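Local coordinates for periplasmic binding protein/LacI transcriptional regulator (Alkaliphilus metalliredigens, PDB 3CTP) that binds beta-D-xylulofuranose and is probably a LacI-family transcriptional regulator that recognises DNA control sequences, at residues D100-Q113 with R124-I136. Numbering follows the deposited sequence.
Sequences DDKEKEKTYLEVLQ and RSQCEDEYANIDI. With XLF (beta-D-xylulofuranose), chain C.
R124 reaches D-xylulofuranose with one nitrogen and D100 with two others. R124 NH2 donates to O4 of the sugar (2.9 Å). The grip on D100 is side-on: R124 NE meets D100 OD1 (3.0 Å) and R124 NH1 the syn lone pair of D100 OD2. D213 takes a second salt bridge from NH1 and F184 adds a cation-pi contact, so the guanidinium is held by several partners. A water accepting from Q126 NE2 donates to both D100 OD1 and R124 O.

Behind this first shell, E105 extends from helix 102-114, its CG anti to the backbone N (chi1 -178°), and delivers its carboxylate to the loop between strands 119-123 and 138-141 of this periplasmic-binding-protein-like fold. E105 OE1 accepts from Q126 N; E105 OE2 takes S125 OG on its syn lone pair (2.5 Å) and Y131 OH on its anti one (2.7 Å). S125 OG also closes an ST turn with C127 N. With an alanine here, S125 OG, Y131 OH and Q126 N would probably lose the carboxylate that receives them, loosening the loop beside R124.

Further along the helix, L109 CD2 sits over the Y131 ring centre in a CH-pi contact (4.0 Å), and L109 CD1 meets I134 CD1. K106 NZ forms a salt bridge with E130 OE2. The buried carboxylate of E105, supplied with three donors, is thus likely to remain ionised, tying helix to loop one step behind the sugar-binding arginine.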
ATOM      1  N   ASP A 100      -1.260  11.285   9.181  1.00 12.92           N
ATOM      2  CA  ASP A 100      -0.886  12.687   9.213  1.00 11.86           C
ATOM      3  C   ASP A 100      -1.841  13.493  10.080  1.00 11.74           C
ATOM      4  O   ASP A 100      -2.145  14.661   9.795  1.00 14.04           O
ATOM      5  CB  ASP A 100      -0.859  13.274   7.805  1.00 12.05           C
ATOM      6  CG  ASP A 100       0.236  12.640   6.943  1.00 12.34           C
ATOM      7  OD1 ASP A 100       1.403  12.594   7.396  1.00 12.74           O
ATOM      8  OD2 ASP A 100      -0.074  12.234   5.809  1.00 12.79           O
ATOM      9  N   ASP A 101      -2.227  12.900  11.198  1.00 10.79           N
ATOM     10  CA  ASP A 101      -3.136  13.567  12.131  1.00 10.90           C
ATOM     11  C   ASP A 101      -2.483  13.673  13.497  1.00 11.80           C
ATOM     12  O   ASP A 101      -2.063  12.672  14.080  1.00 12.69           O
ATOM     13  CB  ASP A 101      -4.435  12.775  12.253  1.00 10.29           C
ATOM     14  CG  ASP A 101      -5.442  13.469  13.158  1.00 15.55           C
ATOM     15  OD1 ASP A 101      -6.065  14.451  12.714  1.00 24.09           O
ATOM     16  OD2 ASP A 101      -5.572  13.059  14.303  1.00 18.37           O
ATOM     17  N   LYS A 102      -2.407  14.890  14.013  1.00 11.53           N
ATOM     18  CA  LYS A 102      -1.741  15.113  15.278  1.00 12.83           C
ATOM     19  C   LYS A 102      -2.413  14.328  16.402  1.00 12.06           C
ATOM     20  O   LYS A 102      -1.757  13.804  17.298  1.00 13.33           O
ATOM     21  CB  LYS A 102      -1.749  16.630  15.590  1.00 15.56           C
ATOM     22  CG  LYS A 102      -0.840  17.016  16.745  1.00 33.27           C
ATOM     23  CD  LYS A 102      -0.887  18.525  17.058  1.00 30.58           C
ATOM     24  CE  LYS A 102      -0.664  19.366  15.814  1.00 35.42           C
ATOM     25  NZ  LYS A 102      -0.299  20.790  16.174  1.00 36.05           N
ATOM     26  N   GLU A 103      -3.739  14.259  16.398  1.00 11.78           N
ATOM     27  CA  GLU A 103      -4.387  13.558  17.503  1.00 12.89           C
ATOM     28  C   GLU A 103      -4.213  12.032  17.431  1.00 12.27           C
ATOM     29  O   GLU A 103      -4.107  11.360  18.455  1.00 13.57           O
ATOM     30  CB  GLU A 103      -5.856  13.956  17.600  1.00 14.47           C
ATOM     31  CG  GLU A 103      -6.033  15.489  17.656  1.00 36.30           C
ATOM     32  CD  GLU A 103      -5.194  16.201  18.735  1.00 29.43           C
ATOM     33  OE1 GLU A 103      -5.114  15.713  19.887  1.00 36.87           O
ATOM     34  OE2 GLU A 103      -4.627  17.276  18.430  1.00 39.86           O
ATOM     35  N   LYS A 104      -4.182  11.469  16.229  1.00 10.94           N
ATOM     36  CA  LYS A 104      -3.891  10.036  16.123  1.00 11.20           C
ATOM     37  C   LYS A 104      -2.464   9.754  16.564  1.00 11.39           C
ATOM     38  O   LYS A 104      -2.184   8.748  17.214  1.00 12.27           O
ATOM     39  CB  LYS A 104      -4.093   9.527  14.690  1.00 12.89           C
ATOM     40  CG  LYS A 104      -5.567   9.439  14.310  1.00 15.61           C
ATOM     41  CD  LYS A 104      -5.743   9.059  12.852  1.00 17.01           C
ATOM     42  CE  LYS A 104      -7.230   9.123  12.492  1.00 24.61           C
ATOM     43  NZ  LYS A 104      -7.516   8.757  11.077  1.00 21.92           N
ATOM     44  N   GLU A 105      -1.545  10.635  16.197  1.00 10.72           N
ATOM     45  CA  GLU A 105      -0.168  10.462  16.657  1.00 10.56           C
ATOM     46  C   GLU A 105      -0.103  10.511  18.182  1.00 11.31           C
ATOM     47  O   GLU A 105       0.562   9.687  18.822  1.00 12.05           O
ATOM     48  CB  GLU A 105       0.743  11.545  16.048  1.00 12.10           C
ATOM     49  CG  GLU A 105       2.179  11.353  16.460  1.00 13.19           C
ATOM     50  CD  GLU A 105       3.101  12.388  15.860  1.00 17.50           C
ATOM     51  OE1 GLU A 105       2.618  13.298  15.130  1.00 17.59           O
ATOM     52  OE2 GLU A 105       4.324  12.249  16.123  1.00 21.25           O
ATOM     53  N   LYS A 106      -0.784  11.486  18.782  1.00 11.59           N
ATOM     54  CA  LYS A 106      -0.764  11.578  20.242  1.00 11.42           C
ATOM     55  C   LYS A 106      -1.316  10.311  20.903  1.00 12.41           C
ATOM     56  O   LYS A 106      -0.782   9.803  21.901  1.00 12.37           O
ATOM     57  CB  LYS A 106      -1.573  12.810  20.684  1.00 12.73           C
ATOM     58  CG  LYS A 106      -1.667  12.963  22.183  1.00 23.54           C
ATOM     59  CD  LYS A 106      -2.402  14.264  22.544  1.00 26.59           C
ATOM     60  CE  LYS A 106      -1.618  15.514  22.135  1.00 30.17           C
ATOM     61  NZ  LYS A 106      -2.384  16.791  22.454  1.00 34.52           N
ATOM     62  N   THR A 107      -2.394   9.780  20.329  1.00 10.73           N
ATOM     63  CA  THR A 107      -3.023   8.597  20.872  1.00 10.68           C
ATOM     64  C   THR A 107      -2.072   7.411  20.791  1.00 10.32           C
ATOM     65  O   THR A 107      -1.903   6.678  21.748  1.00 10.77           O
ATOM     66  CB  THR A 107      -4.295   8.272  20.079  1.00 13.42           C
ATOM     67  OG1 THR A 107      -5.251   9.326  20.272  1.00 14.75           O
ATOM     68  CG2 THR A 107      -4.879   6.927  20.552  1.00 14.74           C
ATOM     69  N   TYR A 108      -1.416   7.247  19.642  1.00  8.91           N
ATOM     70  CA  TYR A 108      -0.502   6.104  19.498  1.00 10.54           C
ATOM     71  C   TYR A 108       0.744   6.249  20.368  1.00 11.12           C
ATOM     72  O   TYR A 108       1.302   5.264  20.851  1.00 11.88           O
ATOM     73  CB  TYR A 108      -0.150   5.826  18.013  1.00 10.33           C
ATOM     74  CG  TYR A 108      -1.251   4.981  17.434  1.00 14.04           C
ATOM     75  CD1 TYR A 108      -1.488   3.717  17.950  1.00 16.37           C
ATOM     76  CD2 TYR A 108      -2.083   5.461  16.459  1.00 19.04           C
ATOM     77  CE1 TYR A 108      -2.544   2.938  17.503  1.00 20.28           C
ATOM     78  CE2 TYR A 108      -3.161   4.685  15.991  1.00 22.63           C
ATOM     79  CZ  TYR A 108      -3.373   3.427  16.529  1.00 20.95           C
ATOM     80  OH  TYR A 108      -4.438   2.651  16.081  1.00 24.49           O
ATOM     81  N   LEU A 109       1.189   7.482  20.576  0.50 11.81           N
ATOM     82  CA  LEU A 109       2.316   7.688  21.483  0.50 12.58           C
ATOM     83  C   LEU A 109       1.921   7.194  22.871  0.50 13.12           C
ATOM     84  O   LEU A 109       2.701   6.526  23.555  0.50 14.45           O
ATOM     85  CB  LEU A 109       2.703   9.169  21.512  0.50 13.21           C
ATOM     86  CG  LEU A 109       3.897   9.615  22.359  0.50 11.39           C
ATOM     87  CD1 LEU A 109       5.180   8.931  21.911  0.50 14.45           C
ATOM     88  CD2 LEU A 109       4.028  11.130  22.291  0.50 15.04           C
ATOM     89  N   GLU A 110       0.700   7.505  23.292  1.00 12.79           N
ATOM     90  CA  GLU A 110       0.246   7.097  24.631  1.00 13.76           C
ATOM     91  C   GLU A 110       0.092   5.570  24.710  1.00 13.83           C
ATOM     92  O   GLU A 110       0.430   4.936  25.712  1.00 14.60           O
ATOM     93  CB  GLU A 110      -1.076   7.785  24.988  1.00 16.30           C
ATOM     94  CG  GLU A 110      -0.957   9.299  25.115  1.00 33.29           C
ATOM     95  CD  GLU A 110      -2.261   9.951  25.557  1.00 31.36           C
ATOM     96  OE1 GLU A 110      -3.259   9.221  25.756  1.00 40.35           O
ATOM     97  OE2 GLU A 110      -2.282  11.195  25.712  1.00 39.73           O
ATOM     98  N   VAL A 111      -0.456   4.991  23.649  1.00 12.59           N
ATOM     99  CA  VAL A 111      -0.675   3.553  23.618  1.00 12.86           C
ATOM    100  C   VAL A 111       0.672   2.809  23.576  1.00 12.44           C
ATOM    101  O   VAL A 111       0.878   1.827  24.303  1.00 14.73           O
ATOM    102  CB  VAL A 111      -1.540   3.170  22.423  1.00 15.33           C
ATOM    103  CG1 VAL A 111      -1.639   1.668  22.313  1.00 21.50           C
ATOM    104  CG2 VAL A 111      -2.932   3.798  22.568  1.00 17.55           C
ATOM    105  N   LEU A 112       1.604   3.267  22.742  1.00 12.17           N
ATOM    106  CA  LEU A 112       2.928   2.630  22.706  1.00 11.87           C
ATOM    107  C   LEU A 112       3.637   2.722  24.057  1.00 14.02           C
ATOM    108  O   LEU A 112       4.261   1.762  24.510  1.00 14.84           O
ATOM    109  CB  LEU A 112       3.782   3.273  21.604  1.00 11.38           C
ATOM    110  CG  LEU A 112       3.283   2.928  20.197  1.00 12.86           C
ATOM    111  CD1 LEU A 112       3.888   3.838  19.125  1.00 14.73           C
ATOM    112  CD2 LEU A 112       3.575   1.424  19.893  1.00 13.54           C
ATOM    113  N   GLN A 113       3.568   3.880  24.706  1.00 14.01           N
ATOM    114  CA  GLN A 113       4.156   4.026  26.053  1.00 16.48           C
ATOM    115  C   GLN A 113       3.515   3.067  27.057  1.00 17.00           C
ATOM    116  O   GLN A 113       4.207   2.455  27.885  1.00 18.11           O
ATOM    117  CB  GLN A 113       3.983   5.473  26.536  1.00 18.53           C
ATOM    118  CG  GLN A 113       4.198   5.691  28.018  1.00 42.77           C
ATOM    119  CD  GLN A 113       4.014   7.149  28.400  1.00 31.73           C
ATOM    120  OE1 GLN A 113       2.980   7.530  28.953  1.00 48.11           O
ATOM    121  NE2 GLN A 113       5.003   7.976  28.079  1.00 45.37           N
ATOM    122  N   ARG A 124       7.123  11.676   9.934  1.00  9.65           N
ATOM    123  CA  ARG A 124       6.358  12.832   9.513  1.00 10.33           C
ATOM    124  C   ARG A 124       5.527  13.387  10.687  1.00 11.23           C
ATOM    125  O   ARG A 124       4.341  13.761  10.548  1.00 13.56           O
ATOM    126  CB  ARG A 124       5.498  12.487   8.281  1.00 12.09           C
ATOM    127  CG  ARG A 124       5.287  13.664   7.365  1.00 16.12           C
ATOM    128  CD  ARG A 124       5.119  13.201   5.920  1.00 10.75           C
ATOM    129  NE  ARG A 124       3.828  12.524   5.710  1.00  9.74           N
ATOM    130  CZ  ARG A 124       3.512  11.922   4.563  1.00 10.95           C
ATOM    131  NH1 ARG A 124       2.318  11.353   4.409  1.00 11.14           N
ATOM    132  NH2 ARG A 124       4.394  11.924   3.552  1.00 10.22           N
ATOM    133  N   SER A 125       6.170  13.468  11.843  1.00 10.24           N
ATOM    134  CA  SER A 125       5.477  13.870  13.067  1.00 11.17           C
ATOM    135  C   SER A 125       4.924  15.292  13.010  1.00 11.76           C
ATOM    136  O   SER A 125       5.572  16.204  12.478  1.00 12.73           O
ATOM    137  CB  SER A 125       6.446  13.785  14.265  1.00 13.25           C
ATOM    138  OG  SER A 125       5.792  14.223  15.467  1.00 17.60           O
ATOM    139  N   GLN A 126       3.752  15.485  13.622  1.00 12.75           N
ATOM    140  CA  GLN A 126       3.207  16.831  13.841  1.00 14.97           C
ATOM    141  C   GLN A 126       3.199  17.271  15.305  1.00 19.23           C
ATOM    142  O   GLN A 126       2.714  18.362  15.641  1.00 21.27           O
ATOM    143  CB  GLN A 126       1.813  16.951  13.248  1.00 14.54           C
ATOM    144  CG  GLN A 126       1.842  16.766  11.736  1.00 22.52           C
ATOM    145  CD  GLN A 126       0.497  17.004  11.110  1.00 22.23           C
ATOM    146  OE1 GLN A 126      -0.322  17.779  11.629  1.00 25.64           O
ATOM    147  NE2 GLN A 126       0.249  16.346   9.987  1.00 21.75           N
ATOM    148  N   CYS A 127       3.742  16.448  16.178  1.00 20.90           N
ATOM    149  CA  CYS A 127       3.890  16.862  17.578  1.00 24.29           C
ATOM    150  C   CYS A 127       5.245  17.460  17.896  1.00 26.31           C
ATOM    151  O   CYS A 127       6.158  17.508  17.064  1.00 26.18           O
ATOM    152  CB  CYS A 127       3.672  15.685  18.502  1.00 25.37           C
ATOM    153  SG  CYS A 127       2.135  14.845  18.150  1.00 40.65           S
ATOM    154  N   GLU A 128       5.359  17.904  19.140  1.00 27.92           N
ATOM    155  CA  GLU A 128       6.574  18.465  19.658  1.00 29.37           C
ATOM    156  C   GLU A 128       6.485  18.191  21.149  1.00 30.44           C
ATOM    157  O   GLU A 128       7.073  17.241  21.648  1.00 29.66           O
ATOM    158  CB  GLU A 128       6.585  19.966  19.373  1.00 30.16           C
ATOM    159  CG  GLU A 128       7.748  20.729  19.977  1.00 37.15           C
ATOM    160  CD  GLU A 128       7.949  22.080  19.317  1.00 36.38           C
ATOM    161  OE1 GLU A 128       7.431  22.273  18.195  1.00 39.08           O
ATOM    162  OE2 GLU A 128       8.625  22.947  19.917  1.00 41.53           O
ATOM    163  N   ASP A 129       5.723  19.050  21.819  1.00 32.63           N
ATOM    164  CA  ASP A 129       5.191  18.880  23.174  1.00 33.64           C
ATOM    165  C   ASP A 129       5.138  17.475  23.740  1.00 31.49           C
ATOM    166  O   ASP A 129       5.742  17.172  24.775  1.00 31.00           O
ATOM    167  CB  ASP A 129       3.733  19.363  23.198  1.00 35.85           C
ATOM    168  CG  ASP A 129       3.570  20.804  22.751  1.00 55.60           C
ATOM    169  OD1 ASP A 129       4.445  21.326  22.021  1.00 39.80           O
ATOM    170  OD2 ASP A 129       2.534  21.402  23.128  1.00 42.30           O
ATOM    171  N   GLU A 130       4.329  16.648  23.090  1.00 29.65           N
ATOM    172  CA  GLU A 130       3.978  15.333  23.596  1.00 27.52           C
ATOM    173  C   GLU A 130       5.187  14.450  23.837  1.00 24.75           C
ATOM    174  O   GLU A 130       5.139  13.529  24.651  1.00 23.57           O
ATOM    175  CB  GLU A 130       3.016  14.639  22.633  1.00 28.63           C
ATOM    176  CG  GLU A 130       1.595  15.169  22.698  1.00 58.65           C
ATOM    177  CD  GLU A 130       1.511  16.663  22.441  1.00 34.54           C
ATOM    178  OE1 GLU A 130       2.370  17.200  21.703  1.00 59.24           O
ATOM    179  OE2 GLU A 130       0.565  17.298  22.962  1.00 59.45           O
ATOM    180  N   TYR A 131       6.276  14.735  23.133  1.00 24.07           N
ATOM    181  CA  TYR A 131       7.457  13.888  23.209  1.00 24.44           C
ATOM    182  C   TYR A 131       8.399  14.237  24.354  1.00 27.74           C
ATOM    183  O   TYR A 131       9.307  13.460  24.673  1.00 28.77           O
ATOM    184  CB  TYR A 131       8.221  13.964  21.892  1.00 22.86           C
ATOM    185  CG  TYR A 131       7.559  13.159  20.806  1.00 17.00           C
ATOM    186  CD1 TYR A 131       7.910  11.850  20.605  1.00 18.83           C
ATOM    187  CD2 TYR A 131       6.575  13.715  19.991  1.00 17.68           C
ATOM    188  CE1 TYR A 131       7.325  11.085  19.615  1.00 17.61           C
ATOM    189  CE2 TYR A 131       5.993  12.968  18.993  1.00 16.58           C
ATOM    190  CZ  TYR A 131       6.375  11.642  18.820  1.00 19.25           C
ATOM    191  OH  TYR A 131       5.814  10.842  17.853  1.00 20.68           O
ATOM    192  N   ALA A 132       8.175  15.396  24.968  1.00 28.52           N
ATOM    193  CA  ALA A 132       9.140  15.964  25.907  1.00 31.95           C
ATOM    194  C   ALA A 132       9.301  15.141  27.181  1.00 35.78           C
ATOM    195  O   ALA A 132      10.383  15.088  27.768  1.00 37.21           O
ATOM    196  CB  ALA A 132       8.753  17.406  26.250  1.00 31.01           C
ATOM    197  N   ASN A 133       8.225  14.500  27.611  1.00 38.02           N
ATOM    198  CA  ASN A 133       8.256  13.761  28.860  1.00 41.43           C
ATOM    199  C   ASN A 133       8.356  12.255  28.655  1.00 43.48           C
ATOM    200  O   ASN A 133       8.887  11.538  29.506  1.00 44.70           O
ATOM    201  CB  ASN A 133       7.025  14.118  29.694  1.00 42.36           C
ATOM    202  CG  ASN A 133       5.902  14.687  28.850  1.00 54.46           C
ATOM    203  OD1 ASN A 133       5.220  15.633  29.259  1.00 45.15           O
ATOM    204  ND2 ASN A 133       5.717  14.131  27.649  1.00 43.93           N
ATOM    205  N   ILE A 134       7.853  11.773  27.524  1.00 43.62           N
ATOM    206  CA  ILE A 134       7.880  10.343  27.285  1.00 43.16           C
ATOM    207  C   ILE A 134       9.291   9.891  27.609  1.00 42.51           C
ATOM    208  O   ILE A 134      10.250  10.620  27.366  1.00 44.41           O
ATOM    209  CB  ILE A 134       7.457   9.978  25.851  1.00 43.08           C
ATOM    210  CG1 ILE A 134       8.666   9.868  24.925  1.00 50.22           C
ATOM    211  CG2 ILE A 134       6.454  10.994  25.317  1.00 50.97           C
ATOM    212  CD1 ILE A 134       8.300   9.331  23.552  1.00 43.17           C
ATOM    213  N   ASP A 135       9.415   8.719  28.215  1.00 39.74           N
ATOM    214  CA  ASP A 135      10.707   8.241  28.665  1.00 37.06           C
ATOM    215  C   ASP A 135      11.059   6.977  27.897  1.00 32.53           C
ATOM    216  O   ASP A 135      11.435   5.959  28.475  1.00 34.23           O
ATOM    217  CB  ASP A 135      10.658   7.945  30.164  1.00 38.92           C
ATOM    218  CG  ASP A 135      12.030   7.799  30.766  1.00 49.62           C
ATOM    219  OD1 ASP A 135      12.390   8.628  31.629  1.00 43.37           O
ATOM    220  OD2 ASP A 135      12.752   6.864  30.365  1.00 46.03           O
ATOM    221  N   ILE A 136      10.914   7.052  26.584  1.00 25.61           N
ATOM    222  CA  ILE A 136      11.142   5.914  25.712  1.00 20.50           C
ATOM    223  C   ILE A 136      11.966   6.463  24.563  1.00 16.76           C
ATOM    224  O   ILE A 136      11.719   7.586  24.120  1.00 16.32           O
ATOM    225  CB  ILE A 136       9.814   5.364  25.160  1.00 20.89           C
ATOM    226  CG1 ILE A 136       9.011   4.672  26.267  1.00 26.89           C
ATOM    227  CG2 ILE A 136      10.064   4.366  24.049  1.00 22.97           C
ATOM    228  CD1 ILE A 136       7.710   4.046  25.768  1.00 26.62           C
TER
HETATM  229  O4  XLF C 401       6.878  13.352   3.155  1.00 10.69           O
HETATM  230  C4  XLF C 401       7.302  12.941   1.853  1.00  9.94           C
HETATM  231  C5  XLF C 401       6.106  13.066   0.922  1.00  7.80           C
HETATM  232  O5  XLF C 401       5.689  11.728   0.631  1.00  8.98           O
HETATM  233  C3  XLF C 401       7.642  11.459   1.839  1.00  9.19           C
HETATM  234  O3  XLF C 401       9.055  11.240   1.732  1.00  9.46           O
HETATM  235  C2  XLF C 401       6.912  10.996   0.608  1.00  9.00           C
HETATM  236  O2  XLF C 401       7.645  11.341  -0.585  1.00  8.32           O
HETATM  237  C1  XLF C 401       6.596   9.515   0.636  1.00  6.89           C
HETATM  238  O1  XLF C 401       5.795   9.181  -0.509  1.00 10.36           O
HETATM  239  O   HOH W   1       2.283  14.503   9.107  1.00 21.23           O
HETATM  240  O   HOH W   2      -3.030  17.114  12.104  1.00 22.52           O
HETATM  241  O   HOH W   3       3.060  20.730  17.112  1.00 39.36           O